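Local coordinates for nuclease-like protein (PDB 6GRB) that resolves four-way DNA (Holliday) junctions and probably also cuts 5'-flaps, as a metal-dependent nuclease of the XPG family, at residues S17-A22 and D375-L380; T59-F64 and K104-L109; F76-P81 and F112-A117. All coordinates share one frame; numbering follows the deposited sequence.

Contact 1. Residues S17-A22 and D375-L380; sequences SLCKLA and DATPEL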
loop_
_atom_site.group_PDB
_atom_site.type_symbol
_atom_site.label_atom_id
_atom_site.label_comp_id
_atom_site.label_asym_id
_atom_site.label_seq_id
_atom_site.Cartn_x
_atom_site.Cartn_y
_atom_site.Cartn_z
ATOM N N SER A 17 0.821 11.639 -5.054
ATOM C CA SER A 17 1.468 11.774 -3.757
ATOM C C SER A 17 0.711 10.996 -2.676
ATOM O O SER A 17 -0.462 11.274 -2.410
ATOM C CB SER A 17 1.538 13.261 -3.412
ATOM O OG SER A 17 1.647 13.490 -2.026
ATOM N N LEU A 18 1.390 10.041 -2.037
ATOM C CA LEU A 18 0.779 9.294 -0.936
ATOM C C LEU A 18 0.246 10.224 0.153
ATOM O O LEU A 18 -0.808 9.975 0.752
ATOM C CB LEU A 18 1.797 8.320 -0.346
ATOM C CG LEU A 18 1.310 7.263 0.639
ATOM C CD1 LEU A 18 0.015 6.616 0.138
ATOM C CD2 LEU A 18 2.393 6.208 0.836
ATOM N N CYS A 19 0.969 11.304 0.425
ATOM C CA CYS A 19 0.450 12.320 1.327
ATOM C C CYS A 19 -0.884 12.886 0.832
ATOM O O CYS A 19 -1.768 13.186 1.641
ATOM C CB CYS A 19 1.489 13.425 1.510
ATOM S SG CYS A 19 0.856 14.899 2.330
ATOM N N LYS A 20 -1.059 13.051 -0.484
ATOM C CA LYS A 20 -2.339 13.590 -0.949
ATOM C C LYS A 20 -3.471 12.591 -0.743
ATOM O O LYS A 20 -4.584 12.980 -0.384
ATOM C CB LYS A 20 -2.277 14.003 -2.412
ATOM C CG LYS A 20 -3.569 14.681 -2.845
ATOM C CD LYS A 20 -3.562 15.140 -4.275
ATOM C CE LYS A 20 -4.984 15.269 -4.788
ATOM N NZ LYS A 20 -5.715 16.221 -3.912
ATOM N N LEU A 21 -3.210 11.299 -0.949
ATOM C CA LEU A 21 -4.242 10.299 -0.706
ATOM C C LEU A 21 -4.610 10.244 0.763
ATOM O O LEU A 21 -5.790 10.163 1.113
ATOM C CB LEU A 21 -3.774 8.924 -1.165
ATOM C CG LEU A 21 -3.674 8.668 -2.654
ATOM C CD1 LEU A 21 -2.897 7.374 -2.858
ATOM C CD2 LEU A 21 -5.062 8.583 -3.273
ATOM N N ALA A 22 -3.605 10.244 1.639
ATOM C CA ALA A 22 -3.875 10.191 3.072
ATOM C C ALA A 22 -4.691 11.399 3.532
ATOM O O ALA A 22 -5.667 11.255 4.279
ATOM C CB ALA A 22 -2.557 10.106 3.847
ATOM N N ASP A 375 1.568 16.870 -4.192
ATOM C CA ASP A 375 0.563 17.326 -5.161
ATOM C C ASP A 375 -0.210 18.523 -4.593
ATOM O O ASP A 375 -1.444 18.618 -4.668
ATOM C CB ASP A 375 -0.366 16.178 -5.584
ATOM C CG ASP A 375 0.405 14.983 -6.162
ATOM O OD1 ASP A 375 1.486 15.168 -6.735
ATOM O OD2 ASP A 375 -0.057 13.830 -6.028
ATOM N N ALA A 376 0.554 19.430 -3.972
ATOM C CA ALA A 376 0.058 20.685 -3.406
ATOM C C ALA A 376 -0.872 20.470 -2.209
ATOM O O ALA A 376 -1.889 21.146 -2.070
ATOM C CB ALA A 376 -0.621 21.536 -4.471
ATOM N N THR A 377 -0.539 19.528 -1.333
ATOM C CA THR A 377 -1.180 19.504 -0.025
ATOM C C THR A 377 -0.638 20.649 0.824
ATOM O O THR A 377 0.589 20.805 0.940
ATOM C CB THR A 377 -0.936 18.201 0.705
ATOM O OG1 THR A 377 -1.248 17.104 -0.154
ATOM C CG2 THR A 377 -1.827 18.132 1.936
ATOM N N PRO A 378 -1.499 21.477 1.414
ATOM C CA PRO A 378 -1.004 22.572 2.262
ATOM C C PRO A 378 -0.249 22.033 3.468
ATOM O O PRO A 378 -0.736 21.166 4.187
ATOM C CB PRO A 378 -2.285 23.304 2.676
ATOM C CG PRO A 378 -3.249 22.993 1.584
ATOM C CD PRO A 378 -2.937 21.601 1.125
ATOM N N GLU A 379 0.954 22.552 3.685
ATOM C CA GLU A 379 1.762 22.159 4.825
ATOM C C GLU A 379 2.144 23.397 5.609
ATOM O O GLU A 379 2.272 24.490 5.051
ATOM C CB GLU A 379 3.017 21.400 4.400
ATOM C CG GLU A 379 2.738 20.010 3.842
ATOM C CD GLU A 379 4.004 19.321 3.368
ATOM O OE1 GLU A 379 4.311 18.225 3.880
ATOM O OE2 GLU A 379 4.698 19.891 2.499
ATOM N N LEU A 380 2.307 23.220 6.911
ATOM C CA LEU A 380 2.754 24.287 7.789
ATOM C C LEU A 380 4.118 23.922 8.364
ATOM O O LEU A 380 4.366 22.758 8.712
ATOM C CB LEU A 380 1.732 24.540 8.908
ATOM C CG LEU A 380 0.372 25.142 8.493
ATOM C CD1 LEU A 380 -0.523 25.396 9.694
ATOM C CD2 LEU A 380 0.583 26.423 7.713
#
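S17 and D375 bring their CA atoms to 5.8 Å and K20 and T377 to 6.1 Å, where the N-terminal end of helix 18-29 faces the loop that leads into strand 377-384. S17 is the N-cap of that helix: its OG stands anti to its own backbone N (chi1 157°) and accepts from K20 N at 3.1 Å. The contact joins the nuclease core to the three-stranded antiparallel sheet of the Gen1 C-terminal region, probably the chromodomain known from GEN1 relatives. The tie itself is a nearly straight bond (172°) from S17 N to D375 OD2 at 2.6 Å, the donor lying above the carboxylate plane. D375 OD1 is bound to H168 NE2, so both carboxylate oxygens are held by strands of the core. An alanine in place of D375 would probably leave S17 N and H168 NE2 without these acceptors and weaken the junction between the two domains. The aliphatic part of K20 crosses the D375 side chain at about a right angle, CD reaching CB of D375 at 3.6 Å, while NZ pairs with D24. T377 OG1, bonded to T374 O, lies 3.8 Å from K20 CA and 3.9 Å from C19 SG.

Contact 2. Residues T59-F64 and K104-L109; sequences TLFYRF and KRLIRL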
loop_
_atom_site.group_PDB
_atom_site.type_symbol
_atom_site.label_atom_id
_atom_site.label_comp_id
_atom_site.label_asym_id
_atom_site.label_seq_id
_atom_site.Cartn_x
_atom_site.Cartn_y
_atom_site.Cartn_z
ATOM N N THR A 59 15.939 0.088 6.100
ATOM C CA THR A 59 15.097 0.852 5.182
ATOM C C THR A 59 13.622 0.586 5.438
ATOM O O THR A 59 12.784 1.470 5.213
ATOM C CB THR A 59 15.457 0.586 3.712
ATOM O OG1 THR A 59 14.972 -0.687 3.305
ATOM C CG2 THR A 59 16.934 0.602 3.524
ATOM N N LEU A 60 13.286 -0.610 5.921
ATOM C CA LEU A 60 11.926 -0.881 6.382
ATOM C C LEU A 60 11.568 0.027 7.557
ATOM O O LEU A 60 10.483 0.610 7.606
ATOM C CB LEU A 60 11.823 -2.363 6.763
ATOM C CG LEU A 60 10.459 -3.022 6.816
ATOM C CD1 LEU A 60 9.972 -3.269 5.410
ATOM C CD2 LEU A 60 10.502 -4.311 7.608
ATOM N N PHE A 61 12.494 0.156 8.511
ATOM C CA PHE A 61 12.388 1.137 9.586
ATOM C C PHE A 61 12.075 2.536 9.040
ATOM O O PHE A 61 11.142 3.196 9.506
ATOM C CB PHE A 61 13.695 1.121 10.405
ATOM C CG PHE A 61 13.766 2.168 11.480
ATOM C CD1 PHE A 61 14.283 3.423 11.210
ATOM C CD2 PHE A 61 13.324 1.899 12.765
ATOM C CE1 PHE A 61 14.339 4.395 12.196
ATOM C CE2 PHE A 61 13.369 2.869 13.745
ATOM C CZ PHE A 61 13.874 4.112 13.464
ATOM N N TYR A 62 12.837 2.997 8.041
ATOM C CA TYR A 62 12.634 4.347 7.526
ATOM C C TYR A 62 11.274 4.489 6.830
ATOM O O TYR A 62 10.591 5.498 7.015
ATOM C CB TYR A 62 13.798 4.741 6.611
ATOM C CG TYR A 62 15.084 5.073 7.351
ATOM C CD1 TYR A 62 15.141 6.145 8.238
ATOM C CD2 TYR A 62 16.239 4.324 7.157
ATOM C CE1 TYR A 62 16.295 6.463 8.920
ATOM C CE2 TYR A 62 17.417 4.632 7.838
ATOM C CZ TYR A 62 17.434 5.708 8.721
ATOM O OH TYR A 62 18.594 6.031 9.394
ATOM N N ARG A 63 10.830 3.470 6.086
ATOM C CA ARG A 63 9.473 3.493 5.527
ATOM C C ARG A 63 8.391 3.528 6.610
ATOM O O ARG A 63 7.319 4.097 6.392
ATOM C CB ARG A 63 9.235 2.280 4.617
ATOM C CG ARG A 63 10.220 2.148 3.472
ATOM C CD ARG A 63 9.671 2.680 2.168
ATOM N NE ARG A 63 10.700 2.717 1.127
ATOM C CZ ARG A 63 10.431 2.751 -0.177
ATOM N NH1 ARG A 63 9.163 2.747 -0.578
ATOM N NH2 ARG A 63 11.422 2.781 -1.074
ATOM N N PHE A 64 8.638 2.903 7.764
ATOM C CA PHE A 64 7.657 2.925 8.848
ATOM C C PHE A 64 7.551 4.321 9.464
ATOM O O PHE A 64 6.451 4.764 9.827
ATOM C CB PHE A 64 8.012 1.884 9.920
ATOM C CG PHE A 64 7.753 0.468 9.508
ATOM C CD1 PHE A 64 7.371 0.159 8.212
ATOM C CD2 PHE A 64 7.855 -0.569 10.430
ATOM C CE1 PHE A 64 7.114 -1.149 7.836
ATOM C CE2 PHE A 64 7.584 -1.902 10.057
ATOM C CZ PHE A 64 7.229 -2.192 8.759
ATOM N N LYS A 104 7.954 -8.533 11.984
ATOM C CA LYS A 104 6.750 -8.505 12.811
ATOM C C LYS A 104 7.020 -7.816 14.144
ATOM O O LYS A 104 6.151 -7.129 14.691
ATOM C CB LYS A 104 6.231 -9.927 13.044
ATOM C CG LYS A 104 5.640 -10.553 11.818
ATOM C CD LYS A 104 5.051 -11.894 12.175
ATOM C CE LYS A 104 4.113 -12.367 11.072
ATOM N NZ LYS A 104 3.401 -13.614 11.473
ATOM N N ARG A 105 8.224 -8.002 14.682
ATOM C CA ARG A 105 8.625 -7.287 15.888
ATOM C C ARG A 105 8.667 -5.781 15.638
ATOM O O ARG A 105 8.126 -4.991 16.424
ATOM C CB ARG A 105 9.983 -7.823 16.353
ATOM C CG ARG A 105 10.525 -7.139 17.565
ATOM C CD ARG A 105 11.673 -7.936 18.171
ATOM N NE ARG A 105 12.295 -7.205 19.282
ATOM C CZ ARG A 105 13.586 -6.862 19.343
ATOM N NH1 ARG A 105 14.422 -7.201 18.363
ATOM N NH2 ARG A 105 14.048 -6.172 20.383
ATOM N N LEU A 106 9.290 -5.363 14.533
ATOM C CA LEU A 106 9.362 -3.934 14.234
ATOM C C LEU A 106 7.980 -3.350 13.953
ATOM O O LEU A 106 7.714 -2.193 14.306
ATOM C CB LEU A 106 10.315 -3.685 13.054
ATOM C CG LEU A 106 10.675 -2.220 12.759
ATOM C CD1 LEU A 106 11.595 -1.586 13.842
ATOM C CD2 LEU A 106 11.275 -2.081 11.365
ATOM N N ILE A 107 7.098 -4.133 13.316
ATOM C CA ILE A 107 5.714 -3.721 13.118
ATOM C C ILE A 107 5.040 -3.421 14.453
ATOM O O ILE A 107 4.380 -2.387 14.614
ATOM C CB ILE A 107 4.946 -4.788 12.324
ATOM C CG1 ILE A 107 5.469 -4.830 10.880
ATOM C CG2 ILE A 107 3.443 -4.493 12.377
ATOM C CD1 ILE A 107 4.899 -5.968 10.039
ATOM N N ARG A 108 5.181 -4.318 15.422
ATOM C CA ARG A 108 4.568 -4.102 16.734
ATOM C C ARG A 108 5.145 -2.863 17.410
ATOM O O ARG A 108 4.399 -1.991 17.866
ATOM C CB ARG A 108 4.759 -5.338 17.627
ATOM N N LEU A 109 6.483 -2.755 17.441
ATOM C CA LEU A 109 7.154 -1.625 18.075
ATOM C C LEU A 109 6.638 -0.283 17.570
ATOM O O LEU A 109 6.585 0.681 18.341
ATOM C CB LEU A 109 8.661 -1.732 17.863
ATOM C CG LEU A 109 9.342 -2.803 18.721
ATOM C CD1 LEU A 109 10.820 -2.895 18.424
ATOM C CD2 LEU A 109 9.091 -2.499 20.198
#
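L106 reaches from helix 104-109 against L60, F61 and F64 of helix 55-70, and I107 beside it adds a second apolar contact. The segments run in nearly the same direction, their axes 26° apart and 11.0 Å from each other at closest approach, a separation bridged from helix 104-109 by side chains, with L106 reaching the backbone of the other helix. The CG of L106 stands anti to the backbone N (chi1 -171°) and is directed at the facing helix. Its methyl CD2 makes the contacts with backbone and leucine: it settles 3.8 Å from F61 N, and its nearest atom on the L60 side chain is CD2 at 4.4 Å.

The remaining contacts set aliphatic groups against rings. L106 CD1 comes to the rim of the F61 ring, near the ring plane, with F61 CD2 4.0 Å away. F64 serves both residues of the opposite helix: its CD2 lies 3.9 Å from L106 CD2, and its CE2 approaches I107 CG1 to 3.7 Å; both aliphatic groups meet the ring obliquely. L60 C lies over one face of the F64 ring, offset toward the rim. Beyond the two segments the aromatic cluster widens: F110 meets F64 edge-to-face, and F314 and W316 do the same to F61. L306 and F309 of helix 303-313 touch L106 as well.

No polar group joins the segments, and the five residues that touch are all buried, so the interface rests on shape and apolar contact. Helix 104-109 follows strand 73-78 and precedes the parallel strand 113-116 in the chain, a beta-alpha-beta crossover, and with helix 55-70 it packs on the sheet face that carries F76 and F78, the layered architecture of the PIN-like nuclease core of the XPG family.

Contact 3. Residues F76-P81 and F112-A117; sequences FVFDGP and FTAHDA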
loop_
_atom_site.group_PDB
_atom_site.type_symbol
_atom_site.label_atom_id
_atom_site.label_comp_id
_atom_site.label_asym_id
_atom_site.label_seq_id
_atom_site.Cartn_x
_atom_site.Cartn_y
_atom_site.Cartn_z
ATOM N N PHE A 76 -0.062 -4.848 7.644
ATOM C CA PHE A 76 0.934 -5.532 6.827
ATOM C C PHE A 76 0.565 -7.004 6.698
ATOM O O PHE A 76 0.464 -7.695 7.707
ATOM C CB PHE A 76 2.318 -5.392 7.456
ATOM C CG PHE A 76 2.826 -3.994 7.476
ATOM C CD1 PHE A 76 3.617 -3.527 6.453
ATOM C CD2 PHE A 76 2.531 -3.150 8.536
ATOM C CE1 PHE A 76 4.097 -2.233 6.473
ATOM C CE2 PHE A 76 3.008 -1.878 8.573
ATOM C CZ PHE A 76 3.782 -1.410 7.538
ATOM N N VAL A 77 0.398 -7.498 5.473
ATOM C CA VAL A 77 -0.155 -8.834 5.259
ATOM C C VAL A 77 0.951 -9.790 4.802
ATOM O O VAL A 77 1.670 -9.509 3.842
ATOM C CB VAL A 77 -1.328 -8.798 4.258
ATOM C CG1 VAL A 77 -2.002 -10.205 4.143
ATOM C CG2 VAL A 77 -2.334 -7.701 4.657
ATOM N N PHE A 78 1.064 -10.920 5.486
ATOM C CA PHE A 78 2.059 -11.958 5.257
ATOM C C PHE A 78 1.393 -13.156 4.595
ATOM O O PHE A 78 0.245 -13.485 4.904
ATOM C CB PHE A 78 2.732 -12.389 6.590
ATOM C CG PHE A 78 3.575 -11.300 7.235
ATOM C CD1 PHE A 78 2.966 -10.226 7.902
ATOM C CD2 PHE A 78 4.959 -11.338 7.150
ATOM C CE1 PHE A 78 3.728 -9.208 8.474
ATOM C CE2 PHE A 78 5.741 -10.338 7.708
ATOM C CZ PHE A 78 5.136 -9.255 8.374
ATOM N N ASP A 79 2.121 -13.806 3.690
ATOM C CA ASP A 79 1.582 -14.952 2.978
ATOM C C ASP A 79 1.394 -16.129 3.927
ATOM O O ASP A 79 2.067 -16.248 4.950
ATOM C CB ASP A 79 2.501 -15.358 1.830
ATOM C CG ASP A 79 2.303 -14.508 0.600
ATOM O OD1 ASP A 79 2.917 -13.416 0.537
ATOM O OD2 ASP A 79 1.547 -14.913 -0.317
ATOM N N GLY A 80 0.442 -16.983 3.590
ATOM C CA GLY A 80 0.229 -18.216 4.304
ATOM C C GLY A 80 0.464 -19.412 3.399
ATOM O O GLY A 80 0.852 -19.272 2.227
ATOM N N PRO A 81 0.190 -20.618 3.918
ATOM C CA PRO A 81 0.663 -21.839 3.236
ATOM C C PRO A 81 -0.254 -22.413 2.156
ATOM O O PRO A 81 0.203 -23.307 1.430
ATOM C CB PRO A 81 0.828 -22.839 4.390
ATOM C CG PRO A 81 -0.141 -22.364 5.435
ATOM C CD PRO A 81 -0.166 -20.859 5.325
ATOM N N PHE A 112 1.971 -0.874 14.639
ATOM C CA PHE A 112 1.250 -1.216 13.419
ATOM C C PHE A 112 0.727 -2.636 13.562
ATOM O O PHE A 112 1.019 -3.325 14.527
ATOM C CB PHE A 112 2.128 -1.055 12.163
ATOM C CG PHE A 112 2.570 0.372 11.884
ATOM C CD1 PHE A 112 1.868 1.451 12.382
ATOM C CD2 PHE A 112 3.693 0.625 11.103
ATOM C CE1 PHE A 112 2.275 2.767 12.102
ATOM C CE2 PHE A 112 4.116 1.941 10.823
ATOM C CZ PHE A 112 3.401 3.010 11.324
ATOM N N THR A 113 -0.084 -3.061 12.605
ATOM C CA THR A 113 -0.758 -4.348 12.668
ATOM C C THR A 113 -0.108 -5.298 11.687
ATOM O O THR A 113 0.225 -4.908 10.567
ATOM C CB THR A 113 -2.243 -4.214 12.339
ATOM O OG1 THR A 113 -2.814 -3.228 13.206
ATOM C CG2 THR A 113 -2.964 -5.546 12.519
ATOM N N ALA A 114 0.098 -6.527 12.125
ATOM C CA ALA A 114 0.600 -7.592 11.274
ATOM C C ALA A 114 -0.491 -8.639 11.167
ATOM O O ALA A 114 -1.106 -9.002 12.170
ATOM C CB ALA A 114 1.879 -8.215 11.847
ATOM N N HIS A 115 -0.747 -9.095 9.956
ATOM C CA HIS A 115 -1.835 -10.020 9.670
ATOM C C HIS A 115 -1.274 -11.126 8.783
ATOM O O HIS A 115 -0.655 -10.841 7.746
ATOM C CB HIS A 115 -2.985 -9.251 9.004
ATOM C CG HIS A 115 -4.131 -10.099 8.552
ATOM N ND1 HIS A 115 -4.822 -10.934 9.393
ATOM C CD2 HIS A 115 -4.750 -10.187 7.349
ATOM C CE1 HIS A 115 -5.801 -11.525 8.728
ATOM N NE2 HIS A 115 -5.770 -11.095 7.480
ATOM N N ASP A 116 -1.459 -12.380 9.193
ATOM C CA ASP A 116 -1.027 -13.519 8.389
ATOM C C ASP A 116 -2.230 -13.990 7.587
ATOM O O ASP A 116 -3.219 -14.437 8.163
ATOM C CB ASP A 116 -0.463 -14.628 9.265
ATOM C CG ASP A 116 0.633 -14.124 10.195
ATOM O OD1 ASP A 116 1.824 -14.136 9.791
ATOM O OD2 ASP A 116 0.302 -13.673 11.332
ATOM N N ALA A 117 -2.164 -13.835 6.263
ATOM C CA ALA A 117 -3.198 -14.385 5.395
ATOM C C ALA A 117 -3.163 -15.910 5.464
ATOM O O ALA A 117 -2.119 -16.498 5.732
ATOM C CB ALA A 117 -2.990 -13.929 3.952
#
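F76, F78 and A117 contribute most to the pairing of parallel strands 73-78 and 113-116, the latter an outer strand of the seven-stranded mixed sheet. F76 is gripped through both backbone polar atoms: its N donates to T113 O at 2.9 Å, almost straight (177°), and its O accepts from H115 N. The ring, with CG anti to the carbonyl carbon (chi1 -66°), lies with T113 O at its edge and in its plane, and its CE2 meets F112 CD2 at 3.6 Å. F78 repeats the pattern two residues on, its N bonded to H115 O at 2.8 Å. Its CE1 packs on A114 CB at 4.0 Å, while K104, salt-bridged to D116, makes a cation-pi contact with the ring. A117 ends the ladder: its N reaches F78 O at 2.8 Å through a more bent bond (145°), and its CB rests 3.9 Å from V77 CG1. Past it, G80 CA makes a CA-H...O contact with A117 O at 3.2 Å. The backbone bonds fix the register; beyond this ladder the chain leaves the sheet at D79, whose OD2, bonded to A121 N, probably positions the strand end beside helix 121-130, where E122 binds metal in other structures of this protein.

Helix 55-70, strand 73-78 and helix 104-109 follow one another in the chain, so contacts 2 and 3 alternate along it and touch: I107 packs its CD1 on F78, and its O probably accepts a hydrogen bond from F112 N, while F64 of contact 2 meets F76 of contact 3. Contact 1 touches neither; on the opposite side of the chain's centre from contact 3, it joins the start of helix 18-29 to the C-terminal sheet. Chemistry follows place. Contact 2, between helices in the core, is wholly apolar; contact 3, partly buried at the sheet margin, combines backbone bonds with apolar packing; contact 1, buried between domains, is joined by a single carboxylate bond to the backbone N of a helix N-cap residue.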